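Local coordinates for protein deoxyribodipyrimidine photo-lyase (Oryza sativa Japonica Group, PDB 3UMV) that uses light energy and a bound FAD cofactor to split cyclobutane pyrimidine dimers in UV-damaged DNA back into two pyrimidines, at residues 394-398 and 461-466; 380-384 and 475-479. Residues are numbered along the deposited sequence.

Contact 1 (394-398 and 461-466); sequences FMRMY and MNYAGC. With FAD (flavin-adenine dinucleotide), chain I.
Tyr398 reaches from the middle of helix 393-405 across the start of helix 463-469, overlapping Asn462, Tyr463 and Cys466. Its t rotamer (chi1 -179°) makes this possible, since its CA-to-CB bond points only sideways: Tyr398 CE2 lies 3.6 Å from Asn462 C, and Tyr398 CD2 lies 3.6 Å from Cys466 SG. That sulfur sits obliquely to the tyrosine ring, 4.3 Å from its centroid, and at the edge of the Phe394 ring, with Phe394 CE2 4.1 Å from Cys466 SG. One cysteine thus makes sulfur-aromatic contacts with two rings of successive helical turns, both in the t rotamer. The Tyr398 hydroxyl has its polar partner elsewhere, in a hydrogen bond with Asp375.

Met461 still has an extended backbone (phi/psi -137/148) and marks the closest backbone approach, 6.2 Å between the CA atoms of Tyr398 and Met461. Its thioether lies against helix 393-405: Met461 CE is 3.6 Å from Phe394 CZ, and Met461 SD is 3.8 Å from Met397 CB. No hydrogen bond crosses the interface, which buries 324 Å² by apolar packing. The chain then turns helical at Tyr463, with Asn462 (chi1 61°, p) as N-cap, its OD1 accepting from Gly465 N at 2.9 Å.

Arg396 takes no part in this packing, whereas Met397 touches both Met461 and the cofactor. Arg396 NH1 lies 3.1 Å from FAD C4X, Met397 CG lies 3.7 Å from FAD C8M, and Arg396 also forms a salt bridge with Asp427. Contact 1 thus packs the capped start of helix 463-469 against a helix that also lines the flavin pocket, within the helical FAD-binding domain of a photolyase.

Contact 2 (380-384 and 475-479); sequences ASQLE and YISYV. With URE (urea), chain J.
Helix-helix packing in the helical region of the photolyase joins 380-384 to 475-479; the two short axes run broadly parallel, 34° apart (signed crossing angle also 34°), with a closest approach of 9.3 Å. Tyr475, in the t rotamer, extends across the partner helix, placing Tyr475 CE1 3.7 Å from Ala380 CB and Tyr475 OH 3.4 Å from Ser381 CA. At Ile476 the backbones come closest, 5.5 Å from its CA to that of Ala380, a spacing the small alanine permits; Ile476 CG1 is 4.0 Å from Ala380 CB. Tyr478, also t, brings CE1 within 3.6 Å of Glu384 OE1. Val479 points into the interface, its CG1 3.3 Å from Ala380 O and 3.6 Å from Leu383 CB. The acidic end of the contact borders a urea pocket, Glu384 OE1 lying 3.0 Å from urea O. Extended through two t torsions, buried Glu384 accepts hydrogen bonds at OE2 from His392 N and from Tyr475, whose OH is 2.6 Å from that OE2.

How the contacts relate
How packing is shared between neighbouring interfaces is well illustrated here. The two contacts, with centres 13 Å apart, use two pairs of consecutive helices: 376-388 followed by 393-405, then 463-469 followed by 472-489. Contact 2 joins the outer members of this series and contact 1 the inner ones, so contact 1 is nested within the chain loop closed by contact 2. They meet directly where Met395 CG lies 3.5 Å from Tyr475 OH and Met395 CB 4.0 Å from Ser381 CB. Trp378 and Trp399, predicted to carry electrons as tryptophanyl radicals, lie on helices 376-388 and 393-405, against which the C-terminal helices pack; helix 393-405 also reaches the flavin.

Contact 1 (394-398 and 461-466)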
# COMPACT_ATOMS: atom_id res chain seq x y z
N PHE A 394 -12.95 -9.88 4.26
CA PHE A 394 -13.19 -11.09 5.03
C PHE A 394 -12.80 -12.31 4.19
O PHE A 394 -12.18 -13.24 4.69
CB PHE A 394 -14.64 -11.19 5.48
CG PHE A 394 -14.90 -12.40 6.34
CD1 PHE A 394 -14.75 -12.33 7.72
CD2 PHE A 394 -15.25 -13.61 5.77
CE1 PHE A 394 -14.97 -13.44 8.51
CE2 PHE A 394 -15.47 -14.72 6.56
CZ PHE A 394 -15.33 -14.63 7.93
N MET A 395 -13.16 -12.29 2.91
CA MET A 395 -12.83 -13.42 2.03
C MET A 395 -11.31 -13.61 1.84
O MET A 395 -10.87 -14.73 1.60
CB MET A 395 -13.55 -13.35 0.67
CG MET A 395 -15.06 -13.64 0.73
SD MET A 395 -15.52 -15.01 1.82
CE MET A 395 -14.63 -16.36 1.05
N ARG A 396 -10.50 -12.55 1.95
CA ARG A 396 -9.04 -12.71 1.84
C ARG A 396 -8.46 -13.67 2.88
O ARG A 396 -7.55 -14.47 2.57
CB ARG A 396 -8.31 -11.35 1.89
CG ARG A 396 -8.64 -10.46 0.72
CD ARG A 396 -7.67 -9.28 0.62
NE ARG A 396 -8.28 -8.16 -0.09
CZ ARG A 396 -7.60 -7.22 -0.72
NH1 ARG A 396 -6.28 -7.29 -0.78
NH2 ARG A 396 -8.23 -6.22 -1.33
N MET A 397 -9.01 -13.62 4.10
CA MET A 397 -8.57 -14.53 5.16
C MET A 397 -8.91 -15.99 4.82
O MET A 397 -8.05 -16.86 4.90
CB MET A 397 -9.22 -14.14 6.50
CG MET A 397 -8.84 -12.76 6.97
SD MET A 397 -9.59 -12.34 8.57
CE MET A 397 -11.19 -11.79 8.04
N TYR A 398 -10.16 -16.23 4.43
CA TYR A 398 -10.61 -17.56 4.02
C TYR A 398 -9.78 -18.07 2.84
O TYR A 398 -9.26 -19.18 2.87
CB TYR A 398 -12.09 -17.49 3.63
CG TYR A 398 -12.68 -18.82 3.21
CD1 TYR A 398 -12.73 -19.20 1.87
CD2 TYR A 398 -13.19 -19.69 4.16
CE1 TYR A 398 -13.30 -20.43 1.50
CE2 TYR A 398 -13.74 -20.90 3.80
CZ TYR A 398 -13.79 -21.27 2.48
OH TYR A 398 -14.34 -22.49 2.15
N MET A 461 -10.30 -21.78 9.32
CA MET A 461 -11.60 -21.27 8.90
C MET A 461 -12.15 -22.28 7.90
O MET A 461 -11.39 -22.92 7.18
CB MET A 461 -11.48 -19.90 8.23
CG MET A 461 -11.04 -18.74 9.14
SD MET A 461 -10.71 -17.23 8.18
CE MET A 461 -12.37 -16.64 7.86
N ASN A 462 -13.47 -22.45 7.87
CA ASN A 462 -14.04 -23.38 6.90
C ASN A 462 -15.35 -22.90 6.30
O ASN A 462 -15.90 -21.88 6.74
CB ASN A 462 -14.15 -24.81 7.45
CG ASN A 462 -15.06 -24.92 8.67
OD1 ASN A 462 -15.74 -23.97 9.06
ND2 ASN A 462 -15.08 -26.11 9.27
N TYR A 463 -15.81 -23.62 5.28
CA TYR A 463 -17.01 -23.29 4.53
C TYR A 463 -18.18 -23.20 5.50
O TYR A 463 -18.92 -22.22 5.49
CB TYR A 463 -17.26 -24.40 3.50
CG TYR A 463 -18.32 -24.10 2.45
CD1 TYR A 463 -19.67 -24.29 2.72
CD2 TYR A 463 -17.95 -23.70 1.17
CE1 TYR A 463 -20.64 -24.04 1.74
CE2 TYR A 463 -18.91 -23.45 0.19
CZ TYR A 463 -20.25 -23.62 0.48
OH TYR A 463 -21.20 -23.37 -0.49
N ALA A 464 -18.33 -24.22 6.33
CA ALA A 464 -19.43 -24.25 7.30
C ALA A 464 -19.42 -23.02 8.20
O ALA A 464 -20.48 -22.50 8.56
CB ALA A 464 -19.39 -25.53 8.13
N GLY A 465 -18.23 -22.56 8.56
CA GLY A 465 -18.09 -21.39 9.41
C GLY A 465 -18.58 -20.14 8.72
O GLY A 465 -19.16 -19.25 9.34
N CYS A 466 -18.34 -20.07 7.41
CA CYS A 466 -18.81 -18.94 6.62
C CYS A 466 -20.32 -18.96 6.47
O CYS A 466 -20.97 -17.92 6.55
CB CYS A 466 -18.14 -18.92 5.25
SG CYS A 466 -16.37 -18.56 5.34
PA FAD I . -11.73 -1.27 4.88
O1A FAD I . -12.38 -2.32 5.73
O2A FAD I . -12.63 -0.12 4.51
O5B FAD I . -10.41 -0.76 5.63
C5B FAD I . -9.95 0.56 5.51
C4B FAD I . -8.42 0.58 5.48
O4B FAD I . -7.86 -0.02 6.64
C3B FAD I . -7.87 -0.24 4.33
O3B FAD I . -7.85 0.50 3.13
C2B FAD I . -6.48 -0.53 4.81
O2B FAD I . -5.68 0.63 4.68
C1B FAD I . -6.70 -0.75 6.29
N9A FAD I . -6.88 -2.18 6.59
C8A FAD I . -8.06 -2.88 6.68
N7A FAD I . -7.75 -4.16 6.98
C5A FAD I . -6.40 -4.29 7.07
C6A FAD I . -5.53 -5.35 7.35
N6A FAD I . -5.97 -6.55 7.71
N1A FAD I . -4.17 -5.13 7.37
C2A FAD I . -3.67 -3.88 7.12
N3A FAD I . -4.52 -2.83 6.84
C4A FAD I . -5.86 -3.04 6.83
N1 FAD I . -4.43 -4.92 2.12
C2 FAD I . -3.85 -4.12 1.18
O2 FAD I . -3.92 -2.90 1.34
N3 FAD I . -3.18 -4.68 0.11
C4 FAD I . -3.10 -6.05 -0.04
O4 FAD I . -2.51 -6.55 -1.00
C4X FAD I . -3.69 -6.85 0.93
N5 FAD I . -3.67 -8.23 0.84
C5X FAD I . -4.24 -9.01 1.82
C6 FAD I . -4.18 -10.40 1.73
C7 FAD I . -4.77 -11.19 2.73
C7M FAD I . -4.68 -12.69 2.61
C8 FAD I . -5.42 -10.58 3.80
C8M FAD I . -6.07 -11.37 4.89
C9 FAD I . -5.49 -9.20 3.87
C9A FAD I . -4.90 -8.41 2.89
N10 FAD I . -4.97 -7.04 2.96
C10 FAD I . -4.36 -6.28 1.99
C1' FAD I . -5.68 -6.33 4.11
C2' FAD I . -7.19 -6.04 3.84
O2' FAD I . -7.93 -7.16 3.35
C3' FAD I . -7.43 -4.85 2.89
O3' FAD I . -6.68 -3.75 3.32
C4' FAD I . -8.90 -4.44 2.81
O4' FAD I . -9.69 -5.53 2.37
C5' FAD I . -9.01 -3.25 1.85
O5' FAD I . -10.32 -2.91 1.47
P FAD I . -10.97 -1.55 2.01
O1P FAD I . -10.04 -0.38 1.77
O2P FAD I . -12.33 -1.36 1.38
O3P FAD I . -11.10 -1.99 3.56

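Contact 2 (380-384 and 475-479)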
# COMPACT_ATOMS: atom_id res chain seq x y z
N ALA A 380 -15.20 -18.44 -5.83
CA ALA A 380 -15.81 -17.11 -5.93
C ALA A 380 -14.85 -16.03 -5.45
O ALA A 380 -14.74 -14.98 -6.07
CB ALA A 380 -17.16 -17.06 -5.13
N SER A 381 -14.16 -16.29 -4.34
CA SER A 381 -13.23 -15.31 -3.81
C SER A 381 -12.07 -15.08 -4.78
O SER A 381 -11.67 -13.95 -5.02
CB SER A 381 -12.73 -15.71 -2.41
OG SER A 381 -11.88 -16.84 -2.44
N GLN A 382 -11.58 -16.17 -5.37
CA GLN A 382 -10.53 -16.04 -6.38
C GLN A 382 -10.98 -15.25 -7.60
O GLN A 382 -10.25 -14.39 -8.10
CB GLN A 382 -9.98 -17.42 -6.77
CG GLN A 382 -9.00 -17.41 -7.92
CD GLN A 382 -7.66 -16.78 -7.56
OE1 GLN A 382 -7.29 -16.68 -6.39
NE2 GLN A 382 -6.93 -16.36 -8.58
N LEU A 383 -12.21 -15.50 -8.08
CA LEU A 383 -12.72 -14.79 -9.24
C LEU A 383 -13.01 -13.33 -8.96
O LEU A 383 -12.88 -12.49 -9.85
CB LEU A 383 -13.99 -15.47 -9.77
CG LEU A 383 -13.73 -16.85 -10.38
CD1 LEU A 383 -15.02 -17.62 -10.57
CD2 LEU A 383 -12.95 -16.75 -11.70
N GLU A 384 -13.39 -13.02 -7.72
CA GLU A 384 -13.64 -11.63 -7.36
C GLU A 384 -12.32 -10.88 -7.52
O GLU A 384 -12.28 -9.83 -8.15
CB GLU A 384 -14.19 -11.49 -5.94
CG GLU A 384 -14.61 -10.04 -5.60
CD GLU A 384 -15.14 -9.86 -4.19
OE1 GLU A 384 -16.00 -8.98 -3.99
OE2 GLU A 384 -14.70 -10.58 -3.26
N TYR A 475 -23.15 -14.47 -2.17
CA TYR A 475 -21.81 -14.03 -2.56
C TYR A 475 -21.38 -14.73 -3.83
O TYR A 475 -20.85 -14.12 -4.75
CB TYR A 475 -20.80 -14.29 -1.45
CG TYR A 475 -19.38 -13.92 -1.81
CD1 TYR A 475 -18.42 -14.91 -2.01
CD2 TYR A 475 -18.99 -12.60 -1.93
CE1 TYR A 475 -17.12 -14.59 -2.32
CE2 TYR A 475 -17.68 -12.27 -2.24
CZ TYR A 475 -16.75 -13.27 -2.44
OH TYR A 475 -15.45 -12.99 -2.74
N ILE A 476 -21.60 -16.04 -3.87
CA ILE A 476 -21.25 -16.81 -5.04
C ILE A 476 -21.96 -16.30 -6.30
O ILE A 476 -21.31 -16.11 -7.33
CB ILE A 476 -21.51 -18.30 -4.82
CG1 ILE A 476 -20.51 -18.84 -3.80
CG2 ILE A 476 -21.40 -19.07 -6.12
CD1 ILE A 476 -20.88 -20.19 -3.24
N SER A 477 -23.27 -16.06 -6.20
CA SER A 477 -24.07 -15.50 -7.29
C SER A 477 -23.57 -14.14 -7.76
O SER A 477 -23.49 -13.88 -8.96
CB SER A 477 -25.54 -15.35 -6.87
OG SER A 477 -26.12 -16.61 -6.62
N TYR A 478 -23.27 -13.28 -6.79
CA TYR A 478 -22.72 -11.95 -7.04
C TYR A 478 -21.40 -11.99 -7.80
O TYR A 478 -21.19 -11.23 -8.74
CB TYR A 478 -22.55 -11.22 -5.71
CG TYR A 478 -21.56 -10.08 -5.72
CD1 TYR A 478 -20.27 -10.26 -5.26
CD2 TYR A 478 -21.93 -8.83 -6.19
CE1 TYR A 478 -19.35 -9.22 -5.27
CE2 TYR A 478 -21.03 -7.79 -6.21
CZ TYR A 478 -19.75 -7.98 -5.75
OH TYR A 478 -18.87 -6.93 -5.78
N VAL A 479 -20.50 -12.89 -7.42
CA VAL A 479 -19.25 -13.02 -8.16
C VAL A 479 -19.47 -13.58 -9.56
O VAL A 479 -18.86 -13.12 -10.53
CB VAL A 479 -18.20 -13.84 -7.42
CG1 VAL A 479 -16.95 -13.97 -8.27
CG2 VAL A 479 -17.83 -13.20 -6.08
C URE J . -15.14 -5.58 -2.20
O URE J . -14.70 -6.60 -2.74
N1 URE J . -16.35 -5.56 -1.68
N2 URE J . -14.47 -4.46 -2.28